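Neuraminidase (Influenza A virus, PDB 4GDI) probably removes terminal sialic acid from glycoconjugates, although its putative active site has diverged from that of other influenza neuraminidases. Local coordinates at residues 114-119 against 123-128; 294-297 against 301-304; 310-315 against 337-342. All blocks are in the same frame, centred on the assembly; numbering follows the deposited sequence.

Contact 1: 114-119 against 123-128; sequences LVANGR and SFIMIK
Val115 with Met126 and Asn117 with Phe124 form the two hydrogen-bonded pairs of an antiparallel ladder, with strand axes 4.9 Å apart. The shortest of the four backbone bonds runs from Phe124 N to Asn117 O, 2.9 Å. Ala116 against Ile125 lies between these rungs and Leu114 against Ile127 just beyond them, both as non-hydrogen-bonded pairs.

Side-chain packing falls on two faces. On one, Leu114 CD2 sits 3.9 Å from Ile127 CG1, the two side chains lying side by side, and Ala116 CB meets Ile125 CG1. On the other, Val115 CG2 rests 3.7 Å from Met126 CG. With CG between N and the carbonyl carbon (chi1 56°) and an extended chain beyond, Met126 lays its CE methyl beside the Asn117 amide, 3.8 Å from Asn117 ND2. Asn117 CB packs on Phe124 CE1 at 3.9 Å.

Water adds polar links. One molecule donates to Val115 O and Phe124 O, accepts from Asn117 ND2 and lies over one face of the Phe124 ring, offset toward its rim; ND2 also bonds Pro98 O. A second water bridges Gly118 O and Ser123 OG, the latter also bonded to Leu145 N.

The face bearing Asn117, Phe124 and Met126 packs on Trp371, Ile369 and Pro23 of a neighbouring subunit. This beta hairpin supplies the two central strands of a four-stranded propeller blade.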
loop_
_atom_site.group_PDB
_atom_site.type_symbol
_atom_site.label_atom_id
_atom_site.label_comp_id
_atom_site.label_asym_id
_atom_site.label_seq_id
_atom_site.Cartn_x
_atom_site.Cartn_y
_atom_site.Cartn_z
ATOM N N LEU A 114 7.614 -23.041 6.634
ATOM C CA LEU A 114 8.399 -24.155 6.127
ATOM C C LEU A 114 8.172 -24.322 4.627
ATOM O O LEU A 114 7.039 -24.213 4.131
ATOM C CB LEU A 114 8.016 -25.459 6.836
ATOM C CG LEU A 114 8.179 -25.561 8.362
ATOM C CD1 LEU A 114 6.910 -25.105 9.096
ATOM C CD2 LEU A 114 8.523 -26.993 8.724
ATOM N N VAL A 115 9.248 -24.588 3.904
ATOM C CA VAL A 115 9.151 -24.893 2.473
ATOM C C VAL A 115 10.007 -26.098 2.127
ATOM O O VAL A 115 11.047 -26.346 2.760
ATOM C CB VAL A 115 9.614 -23.723 1.579
ATOM C CG1 VAL A 115 8.618 -22.564 1.615
ATOM C CG2 VAL A 115 10.995 -23.264 1.986
ATOM N N ALA A 116 9.593 -26.822 1.091
ATOM C CA ALA A 116 10.374 -27.945 0.601
ATOM C C ALA A 116 10.888 -27.621 -0.791
ATOM O O ALA A 116 10.160 -27.050 -1.604
ATOM C CB ALA A 116 9.536 -29.204 0.590
ATOM N N ASN A 117 12.161 -27.936 -1.040
ATOM C CA ASN A 117 12.775 -27.727 -2.353
ATOM C C ASN A 117 13.632 -28.928 -2.752
ATOM O O ASN A 117 14.024 -29.737 -1.907
ATOM C CB ASN A 117 13.661 -26.478 -2.360
ATOM C CG ASN A 117 12.860 -25.186 -2.350
ATOM O OD1 ASN A 117 12.390 -24.714 -3.388
ATOM N ND2 ASN A 117 12.712 -24.608 -1.173
ATOM N N GLY A 118 13.930 -29.028 -4.045
ATOM C CA GLY A 118 14.779 -30.090 -4.555
ATOM C C GLY A 118 13.962 -31.311 -4.924
ATOM O O GLY A 118 12.783 -31.410 -4.595
ATOM N N ARG A 119 14.589 -32.247 -5.621
ATOM C CA ARG A 119 13.867 -33.391 -6.147
ATOM C C ARG A 119 14.388 -34.671 -5.515
ATOM O O ARG A 119 15.592 -34.824 -5.290
ATOM C CB ARG A 119 13.997 -33.448 -7.675
ATOM C CG ARG A 119 13.600 -32.148 -8.384
ATOM C CD ARG A 119 14.005 -32.173 -9.861
ATOM N NE ARG A 119 14.430 -30.861 -10.360
ATOM C CZ ARG A 119 13.647 -29.991 -10.998
ATOM N NH1 ARG A 119 12.369 -30.267 -11.235
ATOM N NH2 ARG A 119 14.146 -28.830 -11.407
ATOM N N SER A 123 15.817 -33.459 -2.025
ATOM C CA SER A 123 14.822 -32.643 -1.350
ATOM C C SER A 123 15.243 -32.271 0.086
ATOM O O SER A 123 15.759 -33.097 0.846
ATOM C CB SER A 123 13.461 -33.355 -1.349
ATOM O OG SER A 123 12.508 -32.640 -0.570
ATOM N N PHE A 124 15.014 -31.019 0.455
ATOM C CA PHE A 124 15.277 -30.581 1.813
ATOM C C PHE A 124 14.221 -29.569 2.249
ATOM O O PHE A 124 13.579 -28.922 1.428
ATOM C CB PHE A 124 16.683 -29.969 1.927
ATOM C CG PHE A 124 16.827 -28.663 1.204
ATOM C CD1 PHE A 124 16.982 -28.631 -0.166
ATOM C CD2 PHE A 124 16.804 -27.462 1.901
ATOM C CE1 PHE A 124 17.099 -27.428 -0.833
ATOM C CE2 PHE A 124 16.915 -26.264 1.239
ATOM C CZ PHE A 124 17.067 -26.245 -0.130
ATOM N N ILE A 125 14.046 -29.445 3.556
ATOM C CA ILE A 125 13.144 -28.460 4.104
ATOM C C ILE A 125 13.954 -27.387 4.817
ATOM O O ILE A 125 14.976 -27.692 5.454
ATOM C CB ILE A 125 12.104 -29.135 5.046
ATOM C CG1 ILE A 125 11.010 -29.787 4.196
ATOM C CG2 ILE A 125 11.497 -28.116 6.021
ATOM C CD1 ILE A 125 10.066 -30.721 4.970
ATOM N N MET A 126 13.540 -26.129 4.662
ATOM C CA MET A 126 14.074 -25.068 5.502
ATOM C C MET A 126 12.945 -24.343 6.223
ATOM O O MET A 126 11.801 -24.272 5.742
ATOM C CB MET A 126 14.970 -24.090 4.725
ATOM C CG MET A 126 14.352 -23.426 3.535
ATOM S SD MET A 126 15.511 -22.334 2.636
ATOM C CE MET A 126 14.629 -22.283 1.083
ATOM N N ILE A 127 13.283 -23.836 7.401
ATOM C CA ILE A 127 12.329 -23.203 8.285
ATOM C C ILE A 127 12.808 -21.795 8.540
ATOM O O ILE A 127 13.995 -21.562 8.798
ATOM C CB ILE A 127 12.232 -23.962 9.620
ATOM C CG1 ILE A 127 12.004 -25.450 9.339
ATOM C CG2 ILE A 127 11.132 -23.370 10.496
ATOM C CD1 ILE A 127 11.929 -26.309 10.577
ATOM N N LYS A 128 11.876 -20.858 8.446
ATOM C CA LYS A 128 12.141 -19.456 8.741
ATOM C C LYS A 128 11.268 -19.027 9.916
ATOM O O LYS A 128 10.070 -19.342 9.961
ATOM C CB LYS A 128 11.823 -18.627 7.497
ATOM C CG LYS A 128 12.430 -17.243 7.451
ATOM C CD LYS A 128 12.207 -16.648 6.064
ATOM C CE LYS A 128 12.447 -15.142 6.024
ATOM N NZ LYS A 128 11.869 -14.515 4.796
HETATM O O HOH W 1 13.647 -26.018 1.200
HETATM O O HOH W 2 11.188 -31.001 -2.329
#

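Contact 2: 294-297 against 301-304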
loop_
_atom_site.group_PDB
_atom_site.type_symbol
_atom_site.label_atom_id
_atom_site.label_comp_id
_atom_site.label_asym_id
_atom_site.label_seq_id
_atom_site.Cartn_x
_atom_site.Cartn_y
_atom_site.Cartn_z
ATOM N N GLU A 294 -21.908 -32.297 6.315
ATOM C CA GLU A 294 -22.868 -33.105 7.071
ATOM C C GLU A 294 -22.450 -33.260 8.523
ATOM O O GLU A 294 -21.289 -33.540 8.834
ATOM C CB GLU A 294 -23.042 -34.465 6.412
ATOM C CG GLU A 294 -23.685 -34.367 5.022
ATOM C CD GLU A 294 -23.799 -35.708 4.322
ATOM O OE1 GLU A 294 -22.752 -36.288 3.971
ATOM O OE2 GLU A 294 -24.941 -36.175 4.114
ATOM N N GLN A 295 -23.412 -33.059 9.415
ATOM C CA GLN A 295 -23.180 -33.177 10.843
ATOM C C GLN A 295 -23.532 -34.575 11.359
ATOM O O GLN A 295 -24.599 -35.112 11.046
ATOM C CB GLN A 295 -24.037 -32.154 11.573
ATOM C CG GLN A 295 -23.739 -32.065 13.063
ATOM C CD GLN A 295 -24.836 -31.337 13.820
ATOM O OE1 GLN A 295 -26.010 -31.618 13.630
ATOM N NE2 GLN A 295 -24.456 -30.397 14.672
ATOM N N ILE A 296 -22.626 -35.137 12.154
ATOM C CA ILE A 296 -22.786 -36.450 12.762
ATOM C C ILE A 296 -22.663 -36.290 14.269
ATOM O O ILE A 296 -21.554 -36.272 14.801
ATOM C CB ILE A 296 -21.698 -37.440 12.296
ATOM C CG1 ILE A 296 -21.696 -37.584 10.777
ATOM C CG2 ILE A 296 -21.916 -38.807 12.919
ATOM C CD1 ILE A 296 -20.561 -38.479 10.267
ATOM N N PRO A 297 -23.808 -36.152 14.961
ATOM C CA PRO A 297 -23.857 -35.853 16.397
ATOM C C PRO A 297 -23.032 -36.777 17.284
ATOM O O PRO A 297 -22.469 -36.321 18.284
ATOM C CB PRO A 297 -25.352 -35.986 16.716
ATOM C CG PRO A 297 -26.001 -35.503 15.474
ATOM C CD PRO A 297 -25.157 -36.107 14.362
ATOM N N GLU A 301 -16.432 -41.673 14.914
ATOM C CA GLU A 301 -16.284 -43.098 15.174
ATOM C C GLU A 301 -17.606 -43.784 15.515
ATOM O O GLU A 301 -17.610 -44.928 15.953
ATOM C CB GLU A 301 -15.275 -43.337 16.283
ATOM C CG GLU A 301 -13.864 -42.912 15.923
ATOM C CD GLU A 301 -12.905 -43.084 17.077
ATOM O OE1 GLU A 301 -12.934 -42.242 18.005
ATOM O OE2 GLU A 301 -12.133 -44.064 17.052
ATOM N N SER A 302 -18.720 -43.094 15.319
ATOM C CA SER A 302 -20.032 -43.721 15.465
ATOM C C SER A 302 -20.510 -44.298 14.141
ATOM O O SER A 302 -19.777 -44.303 13.154
ATOM C CB SER A 302 -21.049 -42.693 15.933
ATOM O OG SER A 302 -21.279 -41.730 14.928
ATOM N N GLU A 303 -21.757 -44.760 14.129
ATOM C CA GLU A 303 -22.372 -45.301 12.925
ATOM C C GLU A 303 -22.456 -44.259 11.820
ATOM O O GLU A 303 -22.530 -44.603 10.638
ATOM C CB GLU A 303 -23.782 -45.815 13.241
ATOM C CG GLU A 303 -23.895 -47.321 13.307
ATOM C CD GLU A 303 -25.241 -47.777 13.848
ATOM O OE1 GLU A 303 -26.251 -47.072 13.613
ATOM O OE2 GLU A 303 -25.285 -48.834 14.514
ATOM N N GLY A 304 -22.487 -42.989 12.208
ATOM C CA GLY A 304 -22.416 -41.903 11.250
ATOM C C GLY A 304 -23.754 -41.299 10.886
ATOM O O GLY A 304 -23.875 -40.634 9.862
#
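Ile296 reaches across to Ser302 and Gly304 through both branches of its side chain, and these two pairs make up the whole contact. The CG2 methyl does most of the touching: it lies 3.6 Å from Gly304 CA and equally close, 3.6 Å, to Ser302 OG. The other branch runs past the glycine carbonyl, with Ile296 CG1 3.9 Å from Gly304 O. Farther along, Ile296 CD1 stands 4.0 Å from Gly304 CA, so both branches rest on the same side of the glycine. CG2 is placed there by a first torsion of -57°, which sets CG1 beside the backbone N and CG2 anti to it.

One shell out, the serine hydroxyl organises the loop. Gly304 N donates to Ser302 OG at 3.2 Å with a bent N-H...O angle of 139°, an ST turn, and the same oxygen is hydrogen-bonded to Gly299 O. Gly304 itself has a positive phi of 99°, and at its backbone angles a CB would press on the carbonyl of the residue before.

Farther out, the backbone of Ile296 pairs with Ala277, and its side chain also packs on Thr279 of strand 277-281. Gln295 is tied to Ser307 by its OE1, while Glu301 forms a salt bridge with Arg226 of strand 224-228. The contact thus packs the loop between strands 289-296 and 309-311 on the end of the first of them.

Its chemistry is van der Waals: a hydrocarbon side chain rests on a folded loop, and the polar needs of the serine hydroxyl are met within that loop by Gly304 N and Gly299 O.

Contact 3: 310-315 against 337-342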
loop_
_atom_site.group_PDB
_atom_site.type_symbol
_atom_site.label_atom_id
_atom_site.label_comp_id
_atom_site.label_asym_id
_atom_site.label_seq_id
_atom_site.Cartn_x
_atom_site.Cartn_y
_atom_site.Cartn_z
ATOM N N TYR A 310 -25.889 -29.616 4.679
ATOM C CA TYR A 310 -25.843 -28.362 3.946
ATOM C C TYR A 310 -25.121 -28.535 2.623
ATOM O O TYR A 310 -23.935 -28.849 2.587
ATOM C CB TYR A 310 -25.092 -27.303 4.736
ATOM C CG TYR A 310 -25.776 -26.775 5.958
ATOM C CD1 TYR A 310 -26.887 -25.953 5.856
ATOM C CD2 TYR A 310 -25.277 -27.058 7.229
ATOM C CE1 TYR A 310 -27.499 -25.444 6.987
ATOM C CE2 TYR A 310 -25.882 -26.554 8.363
ATOM C CZ TYR A 310 -26.992 -25.749 8.238
ATOM O OH TYR A 310 -27.590 -25.251 9.370
ATOM N N GLU A 311 -25.836 -28.294 1.536
ATOM C CA GLU A 311 -25.251 -28.376 0.226
ATOM C C GLU A 311 -24.789 -26.973 -0.094
ATOM O O GLU A 311 -25.551 -26.167 -0.619
ATOM C CB GLU A 311 -26.296 -28.872 -0.772
ATOM C CG GLU A 311 -25.763 -29.120 -2.165
ATOM C CD GLU A 311 -26.765 -29.869 -3.032
ATOM O OE1 GLU A 311 -27.430 -30.795 -2.515
ATOM O OE2 GLU A 311 -26.896 -29.529 -4.227
ATOM N N LEU A 312 -23.544 -26.669 0.262
ATOM C CA LEU A 312 -23.015 -25.316 0.104
ATOM C C LEU A 312 -22.865 -24.944 -1.370
ATOM O O LEU A 312 -23.126 -23.803 -1.767
ATOM C CB LEU A 312 -21.670 -25.188 0.813
ATOM C CG LEU A 312 -21.714 -25.331 2.337
ATOM C CD1 LEU A 312 -20.292 -25.146 2.920
ATOM C CD2 LEU A 312 -22.700 -24.336 2.949
ATOM N N PHE A 313 -22.433 -25.912 -2.170
ATOM C CA PHE A 313 -22.402 -25.760 -3.623
ATOM C C PHE A 313 -23.030 -27.010 -4.240
ATOM O O PHE A 313 -22.908 -28.099 -3.680
ATOM C CB PHE A 313 -20.961 -25.616 -4.119
ATOM C CG PHE A 313 -20.281 -24.350 -3.671
ATOM C CD1 PHE A 313 -20.467 -23.160 -4.360
ATOM C CD2 PHE A 313 -19.443 -24.353 -2.565
ATOM C CE1 PHE A 313 -19.834 -21.990 -3.943
ATOM C CE2 PHE A 313 -18.809 -23.190 -2.146
ATOM C CZ PHE A 313 -19.003 -22.009 -2.835
ATOM N N SER A 314 -23.688 -26.872 -5.390
ATOM C CA SER A 314 -24.249 -28.044 -6.073
ATOM C C SER A 314 -23.476 -28.381 -7.324
ATOM O O SER A 314 -23.070 -29.523 -7.518
ATOM C CB SER A 314 -25.713 -27.836 -6.449
ATOM O OG SER A 314 -26.508 -27.613 -5.303
ATOM N N ASN A 315 -23.281 -27.385 -8.179
ATOM C CA ASN A 315 -22.677 -27.608 -9.482
ATOM C C ASN A 315 -21.272 -27.023 -9.651
ATOM O O ASN A 315 -20.504 -27.516 -10.469
ATOM C CB ASN A 315 -23.602 -27.053 -10.568
ATOM C CG ASN A 315 -24.911 -27.815 -10.654
ATOM O OD1 ASN A 315 -24.922 -29.046 -10.747
ATOM N ND2 ASN A 315 -26.022 -27.092 -10.596
ATOM N N ILE A 337 -13.849 -22.071 14.205
ATOM C CA ILE A 337 -13.200 -22.953 13.235
ATOM C C ILE A 337 -13.693 -22.573 11.844
ATOM O O ILE A 337 -14.882 -22.270 11.644
ATOM C CB ILE A 337 -13.475 -24.459 13.537
ATOM C CG1 ILE A 337 -12.706 -25.366 12.569
ATOM C CG2 ILE A 337 -14.953 -24.779 13.481
ATOM C CD1 ILE A 337 -11.201 -25.216 12.661
ATOM N N CYS A 338 -12.774 -22.551 10.886
ATOM C CA CYS A 338 -13.127 -22.175 9.523
ATOM C C CYS A 338 -12.487 -23.165 8.571
ATOM O O CYS A 338 -11.627 -23.954 8.966
ATOM C CB CYS A 338 -12.616 -20.760 9.200
ATOM S SG CYS A 338 -13.153 -19.417 10.296
ATOM N N PHE A 339 -12.903 -23.143 7.311
ATOM C CA PHE A 339 -12.177 -23.913 6.324
ATOM C C PHE A 339 -12.009 -23.100 5.061
ATOM O O PHE A 339 -12.751 -22.144 4.816
ATOM C CB PHE A 339 -12.855 -25.268 6.049
ATOM C CG PHE A 339 -14.232 -25.166 5.422
ATOM C CD1 PHE A 339 -14.383 -25.120 4.049
ATOM C CD2 PHE A 339 -15.369 -25.165 6.215
ATOM C CE1 PHE A 339 -15.648 -25.041 3.478
ATOM C CE2 PHE A 339 -16.638 -25.087 5.653
ATOM C CZ PHE A 339 -16.773 -25.030 4.278
ATOM N N TRP A 340 -10.990 -23.448 4.282
ATOM C CA TRP A 340 -10.805 -22.852 2.975
ATOM C C TRP A 340 -11.162 -23.920 1.936
ATOM O O TRP A 340 -11.076 -25.127 2.211
ATOM C CB TRP A 340 -9.370 -22.320 2.792
ATOM C CG TRP A 340 -8.262 -23.312 3.163
ATOM C CD1 TRP A 340 -7.555 -23.354 4.330
ATOM C CD2 TRP A 340 -7.753 -24.384 2.353
ATOM N NE1 TRP A 340 -6.648 -24.382 4.302
ATOM C CE2 TRP A 340 -6.749 -25.030 3.096
ATOM C CE3 TRP A 340 -8.052 -24.859 1.069
ATOM C CZ2 TRP A 340 -6.044 -26.128 2.602
ATOM C CZ3 TRP A 340 -7.356 -25.940 0.589
ATOM C CH2 TRP A 340 -6.366 -26.563 1.346
ATOM N N LEU A 341 -11.548 -23.471 0.747
ATOM C CA LEU A 341 -11.997 -24.368 -0.306
ATOM C C LEU A 341 -11.687 -23.790 -1.688
ATOM O O LEU A 341 -12.026 -22.646 -1.969
ATOM C CB LEU A 341 -13.500 -24.602 -0.156
ATOM C CG LEU A 341 -14.245 -25.234 -1.333
ATOM C CD1 LEU A 341 -13.865 -26.677 -1.469
ATOM C CD2 LEU A 341 -15.738 -25.086 -1.108
ATOM N N GLU A 342 -10.993 -24.573 -2.509
ATOM C CA GLU A 342 -10.702 -24.201 -3.894
ATOM C C GLU A 342 -11.984 -24.268 -4.702
ATOM O O GLU A 342 -12.692 -25.291 -4.692
ATOM C CB GLU A 342 -9.696 -25.160 -4.534
ATOM C CG GLU A 342 -8.237 -24.930 -4.138
ATOM C CD GLU A 342 -7.297 -25.951 -4.755
ATOM O OE1 GLU A 342 -7.790 -27.015 -5.196
ATOM O OE2 GLU A 342 -6.066 -25.680 -4.807
#
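Leu341 touches Phe313, and beside them Leu312 touches Phe339, giving two apolar pairs across a gap of 11.0 Å between the CA atoms of Phe313 and Leu341.

Leu341 leaves strand 338-346 toward the other segment. From CB the side chain continues to CG, which lies anti to the backbone N (chi1 166°) and carries the branch that makes the contact. From there CD2 comes obliquely to the Phe313 ring, 3.8 Å from Phe313 CE2 and 4.0 Å from Phe313 CD2, and it is this methyl that meets the other segment. The two side chains slide past each other in opposite directions instead of meeting head-on. Beyond the two segments, the Leu341 side chain also touches Ser321 of strand 317-324 and Phe291.

The companion pair is more direct. Leu312 CD1 comes to 3.8 Å from Phe339 CZ, arriving in the plane of the ring at its edge. That approach keeps the leucine methyl off the ring faces, and Phe339 also meets the rings of Phe270 and Phe359, the latter nearly parallel to it, and is edge-to-face with Trp21. Leu312 and Phe313 both face Phe291 as a classic beta bulge, which is how two successive residues can turn their side chains toward strand 338-346.

The buried contact joins two neighbouring sheets of the propeller. Strand 309-311 is the outermost strand of the sheet with 277-281 and 289-296, and Leu312 and Phe313 follow it; Phe291 of that sheet touches both Phe339 and Leu341. Strand 338-346 lies inside the next sheet, between strands 317-324 and 352-362, and the Cys338-Cys360 disulfide ties it to the latter.

Overall arrangement
From the N terminus, the chain first reaches contact 1, which closes the hairpin between strands 111-117 and 124-129, the central strands of one blade. Contact 2 comes much later and closes a short loop just after strand 289-296, on the way to strand 309-311. Contact 3 spans 21 residues, including strand 317-324, and joins successive blades. The three follow in series, none enclosing or crossing another. Contacts 2 and 3 share a sheet, through the neighbouring strands 289-296 and 309-311, and their nearest atoms are about 5 Å apart. Contact 1 lies on the opposite side of the chain's centre, its centre about 38 Å from that of contact 2.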